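Local structure of Vpx protein (Simian immunodeficiency virus, 4Z8L) at residues 28-39 and 70-81. The protein loads the host restriction factor SAMHD1 onto the DCAF1 ubiquitin ligase for degradation, and probably also influences viral gene expression. Sequence-based numbering, arbitrary orientation.
With ZN (zinc ion), chain G.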
loop_
_atom_site.group_PDB
_atom_site.type_symbol
_atom_site.label_atom_id
_atom_site.label_comp_id
_atom_site.label_asym_id
_atom_site.label_seq_id
_atom_site.Cartn_x
_atom_site.Cartn_y
_atom_site.Cartn_z
ATOM N N LEU B 28 1.581 11.015 12.514
ATOM C CA LEU B 28 2.985 10.668 12.732
ATOM C C LEU B 28 3.103 9.694 13.877
ATOM O O LEU B 28 3.826 8.691 13.807
ATOM C CB LEU B 28 3.822 11.904 13.063
ATOM C CG LEU B 28 4.025 12.981 12.013
ATOM C CD1 LEU B 28 4.644 14.199 12.662
ATOM C CD2 LEU B 28 4.932 12.428 10.944
ATOM N N GLU B 29 2.369 10.006 14.937
ATOM C CA GLU B 29 2.483 9.249 16.157
ATOM C C GLU B 29 2.111 7.797 15.891
ATOM O O GLU B 29 2.980 6.929 15.905
ATOM C CB GLU B 29 1.577 9.868 17.226
ATOM C CG GLU B 29 1.563 9.197 18.583
ATOM C CD GLU B 29 2.829 9.446 19.365
ATOM O OE1 GLU B 29 3.804 9.986 18.793
ATOM O OE2 GLU B 29 2.823 9.139 20.574
ATOM N N ARG B 30 0.884 7.562 15.445
ATOM C CA ARG B 30 0.377 6.196 15.398
ATOM C C ARG B 30 0.990 5.406 14.250
ATOM O O ARG B 30 1.095 4.171 14.334
ATOM C CB ARG B 30 -1.156 6.192 15.322
ATOM C CG ARG B 30 -1.761 6.999 14.194
ATOM C CD ARG B 30 -3.284 7.037 14.310
ATOM N NE ARG B 30 -3.710 7.345 15.674
ATOM C CZ ARG B 30 -4.970 7.553 16.047
ATOM N NH1 ARG B 30 -5.951 7.501 15.157
ATOM N NH2 ARG B 30 -5.248 7.819 17.314
ATOM N N ILE B 31 1.457 6.102 13.215
ATOM C CA ILE B 31 2.183 5.392 12.171
ATOM C C ILE B 31 3.506 4.922 12.760
ATOM O O ILE B 31 3.984 3.853 12.400
ATOM C CB ILE B 31 2.454 6.236 10.890
ATOM C CG1 ILE B 31 3.409 7.393 11.167
ATOM C CG2 ILE B 31 1.167 6.745 10.286
ATOM C CD1 ILE B 31 3.972 8.032 9.931
ATOM N N ASN B 32 4.092 5.693 13.675
ATOM C CA ASN B 32 5.321 5.227 14.320
ATOM C C ASN B 32 5.078 4.066 15.282
ATOM O O ASN B 32 5.822 3.074 15.267
ATOM C CB ASN B 32 6.015 6.365 15.071
ATOM C CG ASN B 32 6.574 7.422 14.143
ATOM O OD1 ASN B 32 7.527 7.176 13.404
ATOM N ND2 ASN B 32 6.000 8.616 14.194
ATOM N N ARG B 33 4.041 4.187 16.113
ATOM C CA ARG B 33 3.681 3.111 17.044
ATOM C C ARG B 33 3.475 1.812 16.282
ATOM O O ARG B 33 3.843 0.745 16.762
ATOM C CB ARG B 33 2.418 3.416 17.874
ATOM C CG ARG B 33 2.060 4.876 18.168
ATOM C CD ARG B 33 3.252 5.776 18.456
ATOM N NE ARG B 33 3.893 5.575 19.743
ATOM C CZ ARG B 33 3.429 6.058 20.888
ATOM N NH1 ARG B 33 2.317 6.782 20.905
ATOM N NH2 ARG B 33 4.093 5.832 22.013
ATOM N N GLU B 34 2.891 1.903 15.090
ATOM C CA GLU B 34 2.630 0.692 14.321
ATOM C C GLU B 34 3.866 0.208 13.564
ATOM O O GLU B 34 4.089 -0.999 13.438
ATOM C CB GLU B 34 1.476 0.920 13.342
ATOM C CG GLU B 34 1.162 -0.285 12.467
ATOM C CD GLU B 34 0.059 -1.157 13.036
ATOM O OE1 GLU B 34 -0.731 -0.659 13.867
ATOM O OE2 GLU B 34 -0.016 -2.344 12.651
ATOM N N ALA B 35 4.677 1.140 13.074
ATOM C CA ALA B 35 5.871 0.775 12.321
ATOM C C ALA B 35 6.955 0.167 13.197
ATOM O O ALA B 35 7.828 -0.543 12.698
ATOM C CB ALA B 35 6.420 1.976 11.594
ATOM N N ARG B 36 6.910 0.433 14.498
ATOM C CA ARG B 36 7.889 -0.180 15.394
ATOM C C ARG B 36 7.649 -1.685 15.557
ATOM O O ARG B 36 8.461 -2.392 16.153
ATOM C CB ARG B 36 7.908 0.519 16.753
ATOM C CG ARG B 36 8.716 1.810 16.724
ATOM C CD ARG B 36 8.457 2.680 17.937
ATOM N NE ARG B 36 7.942 1.899 19.056
ATOM C CZ ARG B 36 8.697 1.452 20.054
ATOM N NH1 ARG B 36 10.000 1.701 20.067
ATOM N NH2 ARG B 36 8.151 0.748 21.037
ATOM N N LEU B 37 6.523 -2.163 15.033
ATOM C CA LEU B 37 6.175 -3.579 15.093
ATOM C C LEU B 37 6.609 -4.358 13.844
ATOM O O LEU B 37 6.305 -5.545 13.731
ATOM C CB LEU B 37 4.661 -3.759 15.282
ATOM C CG LEU B 37 4.009 -3.694 16.666
ATOM C CD1 LEU B 37 4.137 -2.323 17.295
ATOM C CD2 LEU B 37 2.543 -4.099 16.568
ATOM N N HIS B 38 7.308 -3.711 12.911
ATOM C CA HIS B 38 7.522 -4.315 11.588
ATOM C C HIS B 38 8.925 -4.215 10.957
ATOM O O HIS B 38 9.145 -4.727 9.854
ATOM C CB HIS B 38 6.497 -3.725 10.611
ATOM C CG HIS B 38 5.083 -4.150 10.884
ATOM N ND1 HIS B 38 4.683 -5.469 10.851
ATOM C CD2 HIS B 38 3.974 -3.431 11.179
ATOM C CE1 HIS B 38 3.392 -5.546 11.121
ATOM N NE2 HIS B 38 2.937 -4.322 11.323
ATOM N N PHE B 39 9.858 -3.556 11.638
ATOM C CA PHE B 39 11.199 -3.310 11.101
ATOM C C PHE B 39 12.267 -3.560 12.215
ATOM O O PHE B 39 11.976 -3.434 13.396
ATOM C CB PHE B 39 11.294 -1.889 10.527
ATOM C CG PHE B 39 10.281 -1.596 9.424
ATOM C CD1 PHE B 39 10.338 -2.231 8.184
ATOM C CD2 PHE B 39 9.258 -0.681 9.645
ATOM C CE1 PHE B 39 9.382 -1.954 7.192
ATOM C CE2 PHE B 39 8.314 -0.404 8.664
ATOM C CZ PHE B 39 8.374 -1.036 7.439
ATOM N N TYR B 70 7.856 13.031 5.720
ATOM C CA TYR B 70 8.220 11.822 6.455
ATOM C C TYR B 70 7.013 10.908 6.592
ATOM O O TYR B 70 7.086 9.703 6.315
ATOM C CB TYR B 70 8.767 12.177 7.840
ATOM C CG TYR B 70 8.882 10.994 8.777
ATOM C CD1 TYR B 70 9.928 10.090 8.663
ATOM C CD2 TYR B 70 7.935 10.778 9.772
ATOM C CE1 TYR B 70 10.032 9.007 9.516
ATOM C CE2 TYR B 70 8.029 9.699 10.627
ATOM C CZ TYR B 70 9.081 8.816 10.496
ATOM O OH TYR B 70 9.181 7.740 11.348
ATOM N N LEU B 71 5.902 11.506 7.013
ATOM C CA LEU B 71 4.633 10.807 7.173
ATOM C C LEU B 71 4.236 10.090 5.893
ATOM O O LEU B 71 3.926 8.901 5.908
ATOM C CB LEU B 71 3.537 11.798 7.579
ATOM C CG LEU B 71 2.078 11.343 7.493
ATOM C CD1 LEU B 71 1.759 10.283 8.526
ATOM C CD2 LEU B 71 1.138 12.529 7.634
ATOM N N LEU B 72 4.258 10.831 4.790
ATOM C CA LEU B 72 3.956 10.294 3.468
ATOM C C LEU B 72 4.826 9.084 3.123
ATOM O O LEU B 72 4.312 7.995 2.799
ATOM C CB LEU B 72 4.141 11.386 2.410
ATOM C CG LEU B 72 2.907 12.178 1.967
ATOM C CD1 LEU B 72 1.987 12.469 3.139
ATOM C CD2 LEU B 72 3.334 13.472 1.291
ATOM N N LEU B 73 6.142 9.279 3.206
ATOM C CA LEU B 73 7.083 8.206 2.906
ATOM C C LEU B 73 6.761 6.955 3.704
ATOM O O LEU B 73 6.723 5.851 3.160
ATOM C CB LEU B 73 8.519 8.633 3.202
ATOM C CG LEU B 73 9.179 9.641 2.263
ATOM C CD1 LEU B 73 10.672 9.711 2.526
ATOM C CD2 LEU B 73 8.895 9.306 0.815
ATOM N N MET B 74 6.504 7.131 4.994
ATOM C CA MET B 74 6.311 5.975 5.855
ATOM C C MET B 74 4.941 5.321 5.656
ATOM O O MET B 74 4.784 4.131 5.913
ATOM C CB MET B 74 6.524 6.346 7.314
ATOM C CG MET B 74 7.383 5.318 8.025
ATOM S SD MET B 74 7.507 5.593 9.788
ATOM C CE MET B 74 5.865 5.084 10.248
ATOM N N HIS B 75 3.946 6.093 5.222
ATOM C CA HIS B 75 2.672 5.496 4.827
ATOM C C HIS B 75 2.877 4.612 3.608
ATOM O O HIS B 75 2.252 3.553 3.475
ATOM C CB HIS B 75 1.624 6.567 4.512
ATOM C CG HIS B 75 0.682 6.848 5.641
ATOM N ND1 HIS B 75 -0.225 7.885 5.611
ATOM C CD2 HIS B 75 0.493 6.218 6.823
ATOM C CE1 HIS B 75 -0.926 7.888 6.730
ATOM N NE2 HIS B 75 -0.510 6.885 7.483
ATOM N N LYS B 76 3.783 5.033 2.732
ATOM C CA LYS B 76 4.107 4.224 1.563
ATOM C C LYS B 76 4.926 2.990 1.957
ATOM O O LYS B 76 4.817 1.930 1.332
ATOM C CB LYS B 76 4.836 5.081 0.529
ATOM C CG LYS B 76 3.959 6.223 0.029
ATOM C CD LYS B 76 4.697 7.215 -0.845
ATOM C CE LYS B 76 3.784 8.382 -1.199
ATOM N NZ LYS B 76 4.486 9.459 -1.944
ATOM N N ALA B 77 5.727 3.126 3.010
ATOM C CA ALA B 77 6.488 2.001 3.549
ATOM C C ALA B 77 5.569 0.952 4.176
ATOM O O ALA B 77 5.697 -0.236 3.897
ATOM C CB ALA B 77 7.504 2.488 4.565
ATOM N N MET B 78 4.656 1.398 5.036
ATOM C CA MET B 78 3.670 0.512 5.645
ATOM C C MET B 78 2.821 -0.159 4.575
ATOM O O MET B 78 2.531 -1.353 4.664
ATOM C CB MET B 78 2.779 1.281 6.623
ATOM C CG MET B 78 3.423 1.541 7.978
ATOM S SD MET B 78 3.848 0.015 8.844
ATOM C CE MET B 78 2.246 -0.786 8.929
ATOM N N TYR B 79 2.422 0.615 3.571
ATOM C CA TYR B 79 1.707 0.063 2.426
ATOM C C TYR B 79 2.513 -1.087 1.829
ATOM O O TYR B 79 2.006 -2.204 1.673
ATOM C CB TYR B 79 1.443 1.146 1.378
ATOM C CG TYR B 79 1.009 0.616 0.029
ATOM C CD1 TYR B 79 -0.306 0.235 -0.203
ATOM C CD2 TYR B 79 1.917 0.503 -1.016
ATOM C CE1 TYR B 79 -0.701 -0.250 -1.438
ATOM C CE2 TYR B 79 1.532 0.020 -2.251
ATOM C CZ TYR B 79 0.223 -0.352 -2.457
ATOM O OH TYR B 79 -0.155 -0.831 -3.690
ATOM N N THR B 80 3.776 -0.806 1.516
ATOM C CA THR B 80 4.667 -1.798 0.923
ATOM C C THR B 80 4.762 -3.069 1.764
ATOM O O THR B 80 4.533 -4.165 1.261
ATOM C CB THR B 80 6.085 -1.235 0.735
ATOM O OG1 THR B 80 6.048 -0.136 -0.185
ATOM C CG2 THR B 80 7.018 -2.310 0.200
ATOM N N HIS B 81 5.101 -2.912 3.040
ATOM C CA HIS B 81 5.273 -4.043 3.947
ATOM C C HIS B 81 4.015 -4.882 4.119
ATOM O O HIS B 81 4.071 -6.109 4.065
ATOM C CB HIS B 81 5.739 -3.560 5.319
ATOM C CG HIS B 81 5.880 -4.659 6.326
ATOM N ND1 HIS B 81 6.841 -5.642 6.227
ATOM C CD2 HIS B 81 5.174 -4.935 7.449
ATOM C CE1 HIS B 81 6.725 -6.474 7.248
ATOM N NE2 HIS B 81 5.722 -6.066 8.004
HETATM ZN ZN ZN G . 5.118 -7.109 9.749
#
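A zinc site joins the turn after helix 21-35 to helix 63-84: the zinc ion is held by H38 ND1 at 2.0 Å and by H81 NE2 at 2.1 Å. The imidazole planes stand 53° apart, and H81 CD2 lies over one face of the H38 ring. F39 turns a ring edge toward the face of H81, completing an aromatic cluster, and C86, a zinc ligand of this protein though not bound here, touches both histidines. Between the helices, M78 bends at chi2 and chi3, and its CE lies 3.7 Å from E34 CG and near H38 CD2. M74 curls at chi3 to set CE against A35 CB at 3.4 Å and against I31 CG1. The two branches of I31 divide: CD1 meets L71 CD1 at 3.5 Å, while CG2 approaches H75 NE2. Farther from the metal, the Y70 hydroxyl donates to N32 OD1 (2.7 Å) in the carbonyl plane, with amide and ring only 17° apart, and L28 CD2 packs at the edge of the same ring. Segments 28-35 and 70-81, whose axes approach to 10.4 Å at 36°, pack through a largely apolar interface with the zinc site at one end, as in the three-helix Vpr/Vpx fold.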